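Local coordinates for protein NAD-dependent L-serine dehydrogenase (Pseudomonas aeruginosa, PDB 3OBB) that catalyses the NAD-dependent oxidation of L-serine and methyl-L-serine, is possibly involved in serine catabolism, and works as a homotetramer built as a dimer of dimers, at residues G186-M191 with K292-T297; E219-W224 with N230-R235; R275-Q280 with F287-K292. All blocks are in the same frame, centred on the assembly; numbering follows the deposited sequence.

All three contacts lie in the helical C-terminal domain. The touching residues of contacts 1 and 3 are all buried, whereas Tyr221 and Trp224 of contact 2 are partly exposed. Contacts 1 and 3 share Lys292 and use the short helix 291-294: contact 1 sets its end against helix 168-196, contact 3 sets the turn leading into it against helix 265-279. Contact 1 is aromatic, a phenyl ring over a helix backbone; contact 3 is purely aliphatic. Contact 2, joining the end of helix 216-220 and the chain after it to a 3-10 turn a few residues on, is the most polar of the three, with a bridging water. Pro223 and Trp224 pack on Gln291, whose amide reaches Ala188 O of contact 1.

Contact 1: G186-M191 with K292-T297; sequences GTAEAM and KLFDPT
The long helix 168-196 of the C-terminal helical domain receives the end of the short helix 291-294 here, through the ring of Phe294. CG of Phe294 stands anti to the carbonyl carbon (chi1 -47°), which carries the ring toward the turn Ala188-Glu189. Glu189 CB sits 3.9 Å from the centroid of the Phe294 ring and only 9° off its normal, a CH-pi contact squarely over the face. Glu189 N lies over the same face, 3.9 Å from Phe294 CD1, so backbone as well as side chain forms the seat. Ala188 CB approaches the ring obliquely, 3.9 Å from Phe294 CD1. On the opposite face lies Leu293 CB, and the phenyl group is thus sandwiched between its own neighbour and the helix. Beyond the ring, Asp295 OD2 accepts from Thr297 N, an Asx turn, and also from Thr297 OG1, though Thr297 is poorly ordered. Glu189 is extended past CG, and its carboxylate is gripped by the backbone N atoms of Met266 and Gly267 of the second subunit. Pro265 of that subunit packs on Phe294 as well, while helix 201-209 packs on helix 168-196 through Ala190 and Met191.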
# COMPACT_ATOMS: atom_id res chain seq x y z
N GLY A 186 -2.21 -6.45 -10.12
CA GLY A 186 -1.80 -5.47 -11.09
C GLY A 186 -2.64 -5.62 -12.36
O GLY A 186 -3.20 -4.64 -12.85
N THR A 187 -2.76 -6.83 -12.88
CA THR A 187 -3.50 -7.08 -14.11
C THR A 187 -5.02 -6.77 -13.99
O THR A 187 -5.61 -6.08 -14.83
CB THR A 187 -3.21 -8.52 -14.67
OG1 THR A 187 -1.78 -8.70 -14.87
CG2 THR A 187 -3.94 -8.71 -16.03
N ALA A 188 -5.62 -7.23 -12.90
CA ALA A 188 -7.04 -7.01 -12.65
C ALA A 188 -7.36 -5.51 -12.54
O ALA A 188 -8.40 -5.04 -13.03
CB ALA A 188 -7.44 -7.72 -11.38
N GLU A 189 -6.47 -4.77 -11.88
CA GLU A 189 -6.70 -3.35 -11.68
C GLU A 189 -6.50 -2.57 -12.99
O GLU A 189 -7.19 -1.57 -13.24
CB GLU A 189 -5.80 -2.81 -10.55
CG GLU A 189 -4.52 -2.18 -11.00
CD GLU A 189 -3.67 -1.63 -9.80
OE1 GLU A 189 -4.05 -1.85 -8.63
OE2 GLU A 189 -2.63 -0.98 -10.07
N ALA A 190 -5.54 -3.03 -13.80
CA ALA A 190 -5.27 -2.40 -15.11
C ALA A 190 -6.44 -2.65 -16.05
O ALA A 190 -6.91 -1.72 -16.70
CB ALA A 190 -3.97 -2.92 -15.70
N MSE A 191 -6.94 -3.88 -16.10
CA MSE A 191 -8.09 -4.24 -16.95
C MSE A 191 -9.32 -3.40 -16.60
O MSE A 191 -10.01 -2.87 -17.48
CB MSE A 191 -8.46 -5.74 -16.79
CG MSE A 191 -7.41 -6.75 -17.35
SE MSE A 191 -7.23 -6.62 -19.29
CE MSE A 191 -9.09 -7.01 -19.82
N LYS A 292 -13.00 -8.86 -8.81
CA LYS A 292 -14.25 -8.35 -8.26
C LYS A 292 -14.07 -7.10 -7.38
O LYS A 292 -14.98 -6.24 -7.27
CB LYS A 292 -14.93 -9.45 -7.44
CG LYS A 292 -15.49 -10.61 -8.28
CD LYS A 292 -16.57 -11.34 -7.47
CE LYS A 292 -17.10 -12.58 -8.20
NZ LYS A 292 -18.09 -12.06 -9.19
N LEU A 293 -12.92 -7.00 -6.72
CA LEU A 293 -12.57 -5.76 -6.01
C LEU A 293 -12.68 -4.52 -6.92
O LEU A 293 -13.14 -3.45 -6.49
CB LEU A 293 -11.16 -5.85 -5.42
CG LEU A 293 -10.97 -6.82 -4.24
CD1 LEU A 293 -9.56 -6.66 -3.68
CD2 LEU A 293 -12.02 -6.55 -3.16
N PHE A 294 -12.32 -4.68 -8.20
CA PHE A 294 -12.21 -3.54 -9.13
C PHE A 294 -13.35 -3.38 -10.12
O PHE A 294 -13.53 -2.29 -10.67
CB PHE A 294 -10.89 -3.63 -9.90
CG PHE A 294 -9.72 -3.90 -9.03
CD1 PHE A 294 -9.13 -5.16 -9.01
CD2 PHE A 294 -9.23 -2.90 -8.20
CE1 PHE A 294 -8.05 -5.42 -8.20
CE2 PHE A 294 -8.14 -3.16 -7.36
CZ PHE A 294 -7.56 -4.42 -7.36
N ASP A 295 -14.08 -4.47 -10.38
CA ASP A 295 -15.10 -4.52 -11.46
C ASP A 295 -16.45 -4.46 -10.79
O ASP A 295 -16.84 -5.41 -10.09
CB ASP A 295 -14.96 -5.81 -12.29
CG ASP A 295 -16.03 -5.98 -13.38
OD1 ASP A 295 -16.00 -7.09 -13.99
OD2 ASP A 295 -16.86 -5.05 -13.67
N PRO A 296 -17.16 -3.34 -11.00
CA PRO A 296 -18.44 -3.08 -10.34
C PRO A 296 -19.60 -3.89 -10.92
O PRO A 296 -20.59 -4.13 -10.24
CB PRO A 296 -18.67 -1.59 -10.59
CG PRO A 296 -17.94 -1.30 -11.91
CD PRO A 296 -16.75 -2.23 -11.90
N THR A 297 -19.47 -4.30 -12.17
CA THR A 297 -20.57 -4.92 -12.89
C THR A 297 -20.49 -6.45 -12.83
O THR A 297 -20.88 -7.14 -13.77
CB THR A 297 -20.58 -4.51 -14.39
OG1 THR A 297 -19.55 -5.24 -15.07
CG2 THR A 297 -20.35 -3.00 -14.56

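Contact 2: E219-W224 with N230-R235; sequences EVYNPW and NAPASR
Tyr221 stands close to the end of helix 216-220 in the C-terminal helical domain, and its CB does not point straight at 230-235; chi1 of -141°, off the staggered positions, brings the ring's far end round to Pro232. The first ring atom to touch is Tyr221 CE2, 3.8 Å from Pro232 CG. CZ rests against both CG and CD of the proline, and Tyr221 OH ends 3.7 Å from Pro232 CG. The two side chains cross at about a right angle; Pro232 CD makes an off-centre CH-pi contact, 4.3 Å from the Tyr221 ring centroid and 29° off its normal. The hydroxyl is hydrogen-bonded to Asp286 and weakly to a bound HEPES molecule, probably from the crystallisation liquor, and Phe287 and Trp216 meet the ring. The Tyr221 side chain is about 9 Å from that of the NAD(+)-binding His13. Ala233 CB packs 3.3 Å from Pro223 O. A water links the two segments, donating to Asn222 O and accepting from Ala233 N. Asn222 OD1 closes an Asx turn, taking Trp224 N in its carbonyl plane. With no direct hydrogen bond across, the joint rests on carbon packing, a methyl against a carbonyl, and one water serving an acceptor and a donor too far apart to bond directly.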
# COMPACT_ATOMS: atom_id res chain seq x y z
N GLU A 219 -0.89 -13.93 -20.22
CA GLU A 219 -0.63 -14.97 -21.23
C GLU A 219 -1.63 -16.10 -21.13
O GLU A 219 -2.00 -16.69 -22.12
CB GLU A 219 0.80 -15.53 -21.09
CG GLU A 219 1.90 -14.54 -21.42
CD GLU A 219 2.04 -14.35 -22.93
OE1 GLU A 219 2.35 -13.23 -23.38
OE2 GLU A 219 1.88 -15.32 -23.67
N VAL A 220 -2.06 -16.42 -19.91
CA VAL A 220 -2.57 -17.75 -19.64
C VAL A 220 -3.71 -17.74 -18.63
O VAL A 220 -4.36 -18.75 -18.41
CB VAL A 220 -1.32 -18.65 -19.29
CG1 VAL A 220 -1.39 -19.39 -17.95
CG2 VAL A 220 -0.83 -19.52 -20.52
N TYR A 221 -4.00 -16.58 -18.03
CA TYR A 221 -4.89 -16.59 -16.87
C TYR A 221 -5.55 -15.23 -16.63
O TYR A 221 -5.44 -14.66 -15.54
CB TYR A 221 -4.06 -16.95 -15.65
CG TYR A 221 -4.67 -17.86 -14.64
CD1 TYR A 221 -4.22 -19.18 -14.51
CD2 TYR A 221 -5.67 -17.40 -13.77
CE1 TYR A 221 -4.73 -20.02 -13.58
CE2 TYR A 221 -6.22 -18.26 -12.82
CZ TYR A 221 -5.73 -19.56 -12.71
OH TYR A 221 -6.22 -20.43 -11.75
N ASN A 222 -6.22 -14.72 -17.66
CA ASN A 222 -6.70 -13.34 -17.60
C ASN A 222 -7.85 -13.20 -16.60
O ASN A 222 -8.79 -14.00 -16.64
CB ASN A 222 -7.10 -12.87 -19.01
CG ASN A 222 -7.45 -11.38 -19.04
OD1 ASN A 222 -8.45 -10.95 -18.41
ND2 ASN A 222 -6.59 -10.56 -19.69
N PRO A 223 -7.78 -12.24 -15.64
CA PRO A 223 -8.85 -12.14 -14.62
C PRO A 223 -10.20 -11.54 -15.04
O PRO A 223 -11.14 -11.57 -14.24
CB PRO A 223 -8.20 -11.26 -13.55
CG PRO A 223 -7.30 -10.38 -14.33
CD PRO A 223 -6.70 -11.27 -15.36
N TRP A 224 -10.31 -11.04 -16.27
CA TRP A 224 -11.55 -10.39 -16.77
C TRP A 224 -12.48 -11.37 -17.47
O TRP A 224 -12.06 -12.01 -18.44
CB TRP A 224 -11.23 -9.24 -17.74
CG TRP A 224 -12.43 -8.33 -17.91
CD1 TRP A 224 -13.43 -8.46 -18.83
CD2 TRP A 224 -12.76 -7.18 -17.13
NE1 TRP A 224 -14.35 -7.44 -18.69
CE2 TRP A 224 -13.97 -6.66 -17.63
CE3 TRP A 224 -12.17 -6.56 -16.02
CZ2 TRP A 224 -14.59 -5.53 -17.07
CZ3 TRP A 224 -12.79 -5.44 -15.48
CH2 TRP A 224 -13.99 -4.95 -16.00
N ASN A 230 -11.45 -20.27 -21.38
CA ASN A 230 -11.04 -21.41 -20.51
C ASN A 230 -10.46 -21.06 -19.14
O ASN A 230 -10.04 -21.97 -18.40
CB ASN A 230 -10.10 -22.43 -21.23
CG ASN A 230 -8.69 -21.87 -21.59
OD1 ASN A 230 -8.27 -20.79 -21.13
ND2 ASN A 230 -7.96 -22.63 -22.43
N ALA A 231 -10.43 -19.76 -18.82
CA ALA A 231 -9.89 -19.27 -17.56
C ALA A 231 -10.98 -19.26 -16.50
O ALA A 231 -12.16 -19.15 -16.84
CB ALA A 231 -9.29 -17.85 -17.75
N PRO A 232 -10.61 -19.36 -15.21
CA PRO A 232 -11.63 -19.27 -14.15
C PRO A 232 -12.56 -18.04 -14.24
O PRO A 232 -13.71 -18.15 -13.85
CB PRO A 232 -10.80 -19.21 -12.86
CG PRO A 232 -9.56 -20.01 -13.21
CD PRO A 232 -9.26 -19.61 -14.65
N ALA A 233 -12.07 -16.92 -14.75
CA ALA A 233 -12.90 -15.71 -14.82
C ALA A 233 -14.15 -15.87 -15.68
O ALA A 233 -15.16 -15.20 -15.46
CB ALA A 233 -12.07 -14.51 -15.27
N SER A 234 -14.08 -16.77 -16.65
CA SER A 234 -15.17 -16.99 -17.58
C SER A 234 -16.19 -18.01 -17.07
O SER A 234 -17.16 -18.30 -17.75
CB SER A 234 -14.65 -17.38 -18.97
OG SER A 234 -13.86 -16.33 -19.54
N ARG A 235 -15.97 -18.54 -15.87
CA ARG A 235 -16.92 -19.47 -15.25
C ARG A 235 -17.07 -19.09 -13.78
O ARG A 235 -17.07 -19.95 -12.88
CB ARG A 235 -16.47 -20.92 -15.41
CG ARG A 235 -15.06 -21.17 -14.89
CD ARG A 235 -14.61 -22.62 -15.14
NE ARG A 235 -13.41 -22.94 -14.37
CZ ARG A 235 -12.16 -22.85 -14.81
NH1 ARG A 235 -11.88 -22.42 -16.05
NH2 ARG A 235 -11.18 -23.18 -14.00
O HOH W 1 -9.27 -16.10 -14.66

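Contact 3: R275-Q280 with F287-K292; sequences RLLLKQ and FSVVQK
Leu277 drives its CD1 methyl against the backbone and side chain of Val290, with CD1 3.5 Å from Val290 CA and 3.7 Å from Val290 CB. This is helix-to-turn packing in the all-helical C-terminal domain of the 3-hydroxyisobutyrate dehydrogenase family: helix 265-279 supplies the leucine, the 3-10 turn 287-289 supplies Val289, and Val290 follows it, just ahead of helix 291-294. CG of Leu277 lies anti to the carbonyl carbon (chi1 -73°), and with chi2 at 173° the branch reaches across to the turn. The side chains of Leu277 and Val290 meet at a slant, and CG2 of the valine is the methyl that joins its CB in touching the leucine. Val289 comes in beside them through CG1, 4.0 Å from Leu277 CD1, so a single leucine methyl serves both valines. No hydrogen bond crosses between the segments; several backbone bonds stay within each, among them Lys292 N to Val289 O at 2.8 Å, and Phe287 O is hydrogen-bonded to Tyr274 OH. The same leucine also packs on Leu293, while Val290 packs on Ile185 of helix 168-196, placing this apolar patch between that long helix and helix 265-279. Elsewhere on helix 265-279, Leu276 meets its counterpart Leu276 of the third subunit, and Arg275 bonds to Ser262 of the fourth. The other methyl of Leu277, CD2, comes no nearer to the 287-292 segment than 4.1 Å, to Val289 O.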
# COMPACT_ATOMS: atom_id res chain seq x y z
N ARG A 275 -6.90 -10.79 1.91
CA ARG A 275 -7.63 -10.97 3.16
C ARG A 275 -9.03 -10.34 3.10
O ARG A 275 -9.96 -10.85 3.70
CB ARG A 275 -6.82 -10.51 4.37
CG ARG A 275 -5.60 -11.42 4.55
CD ARG A 275 -5.29 -11.78 5.97
NE ARG A 275 -4.08 -12.60 6.08
CZ ARG A 275 -2.99 -12.28 6.77
NH1 ARG A 275 -2.93 -11.14 7.44
NH2 ARG A 275 -1.95 -13.10 6.79
N LEU A 276 -9.14 -9.23 2.36
CA LEU A 276 -10.42 -8.56 2.07
C LEU A 276 -11.33 -9.51 1.30
O LEU A 276 -12.49 -9.60 1.58
CB LEU A 276 -10.16 -7.32 1.21
CG LEU A 276 -10.19 -5.91 1.84
CD1 LEU A 276 -9.78 -5.81 3.33
CD2 LEU A 276 -9.52 -4.83 0.96
N LEU A 277 -10.77 -10.23 0.34
CA LEU A 277 -11.54 -11.22 -0.42
C LEU A 277 -12.08 -12.30 0.50
O LEU A 277 -13.20 -12.77 0.29
CB LEU A 277 -10.69 -11.86 -1.53
CG LEU A 277 -10.43 -10.93 -2.72
CD1 LEU A 277 -9.45 -11.60 -3.66
CD2 LEU A 277 -11.77 -10.56 -3.41
N LEU A 278 -11.30 -12.67 1.51
CA LEU A 278 -11.71 -13.69 2.47
C LEU A 278 -12.88 -13.20 3.32
O LEU A 278 -13.85 -13.95 3.50
CB LEU A 278 -10.55 -14.17 3.34
CG LEU A 278 -9.24 -14.66 2.67
CD1 LEU A 278 -8.26 -15.25 3.72
CD2 LEU A 278 -9.40 -15.65 1.51
N LYS A 279 -12.80 -11.95 3.82
CA LYS A 279 -13.91 -11.38 4.57
C LYS A 279 -15.18 -11.46 3.72
O LYS A 279 -16.25 -11.68 4.26
CB LYS A 279 -13.67 -9.92 5.03
CG LYS A 279 -12.31 -9.52 5.74
CD LYS A 279 -11.71 -10.55 6.74
CE LYS A 279 -12.19 -10.34 8.16
NZ LYS A 279 -12.39 -11.67 8.85
N GLN A 280 -15.04 -11.27 2.41
CA GLN A 280 -16.17 -11.27 1.48
C GLN A 280 -16.75 -12.65 1.13
O GLN A 280 -17.78 -12.73 0.48
CB GLN A 280 -15.83 -10.50 0.19
CG GLN A 280 -15.80 -8.98 0.38
CD GLN A 280 -15.11 -8.22 -0.80
OE1 GLN A 280 -14.67 -7.08 -0.63
NE2 GLN A 280 -14.98 -8.87 -1.95
N PHE A 287 -8.15 -17.60 -7.38
CA PHE A 287 -7.52 -16.38 -6.88
C PHE A 287 -7.70 -15.18 -7.83
O PHE A 287 -7.59 -14.05 -7.39
CB PHE A 287 -6.02 -16.61 -6.54
CG PHE A 287 -5.14 -16.78 -7.75
CD1 PHE A 287 -5.34 -17.84 -8.65
CD2 PHE A 287 -4.12 -15.84 -8.03
CE1 PHE A 287 -4.51 -18.00 -9.78
CE2 PHE A 287 -3.29 -15.99 -9.14
CZ PHE A 287 -3.48 -17.06 -10.03
N SER A 288 -7.99 -15.40 -9.12
CA SER A 288 -8.27 -14.26 -10.01
C SER A 288 -9.58 -13.51 -9.69
O SER A 288 -9.84 -12.45 -10.25
CB SER A 288 -8.12 -14.63 -11.51
OG SER A 288 -9.16 -15.49 -11.96
N VAL A 289 -10.36 -14.05 -8.76
CA VAL A 289 -11.57 -13.41 -8.21
C VAL A 289 -11.26 -12.02 -7.61
O VAL A 289 -12.16 -11.17 -7.43
CB VAL A 289 -12.28 -14.32 -7.17
CG1 VAL A 289 -11.56 -14.28 -5.78
CG2 VAL A 289 -13.75 -13.95 -7.05
N VAL A 290 -9.97 -11.77 -7.41
CA VAL A 290 -9.52 -10.44 -7.00
C VAL A 290 -10.07 -9.38 -7.97
O VAL A 290 -10.25 -8.24 -7.56
CB VAL A 290 -7.96 -10.42 -6.84
CG1 VAL A 290 -7.25 -10.38 -8.19
CG2 VAL A 290 -7.49 -9.29 -5.93
N GLN A 291 -10.34 -9.78 -9.22
CA GLN A 291 -11.00 -8.91 -10.22
C GLN A 291 -12.24 -8.19 -9.67
O GLN A 291 -12.49 -7.05 -10.01
CB GLN A 291 -11.38 -9.69 -11.51
CG GLN A 291 -11.80 -8.79 -12.72
CD GLN A 291 -10.67 -7.88 -13.20
OE1 GLN A 291 -9.86 -8.27 -14.03
NE2 GLN A 291 -10.62 -6.67 -12.67
N LYS A 292 -13.00 -8.86 -8.81
CA LYS A 292 -14.25 -8.35 -8.26
C LYS A 292 -14.07 -7.10 -7.38
O LYS A 292 -14.98 -6.24 -7.27
CB LYS A 292 -14.93 -9.45 -7.44
CG LYS A 292 -15.49 -10.61 -8.28
CD LYS A 292 -16.57 -11.34 -7.47
CE LYS A 292 -17.10 -12.58 -8.20
NZ LYS A 292 -18.09 -12.06 -9.19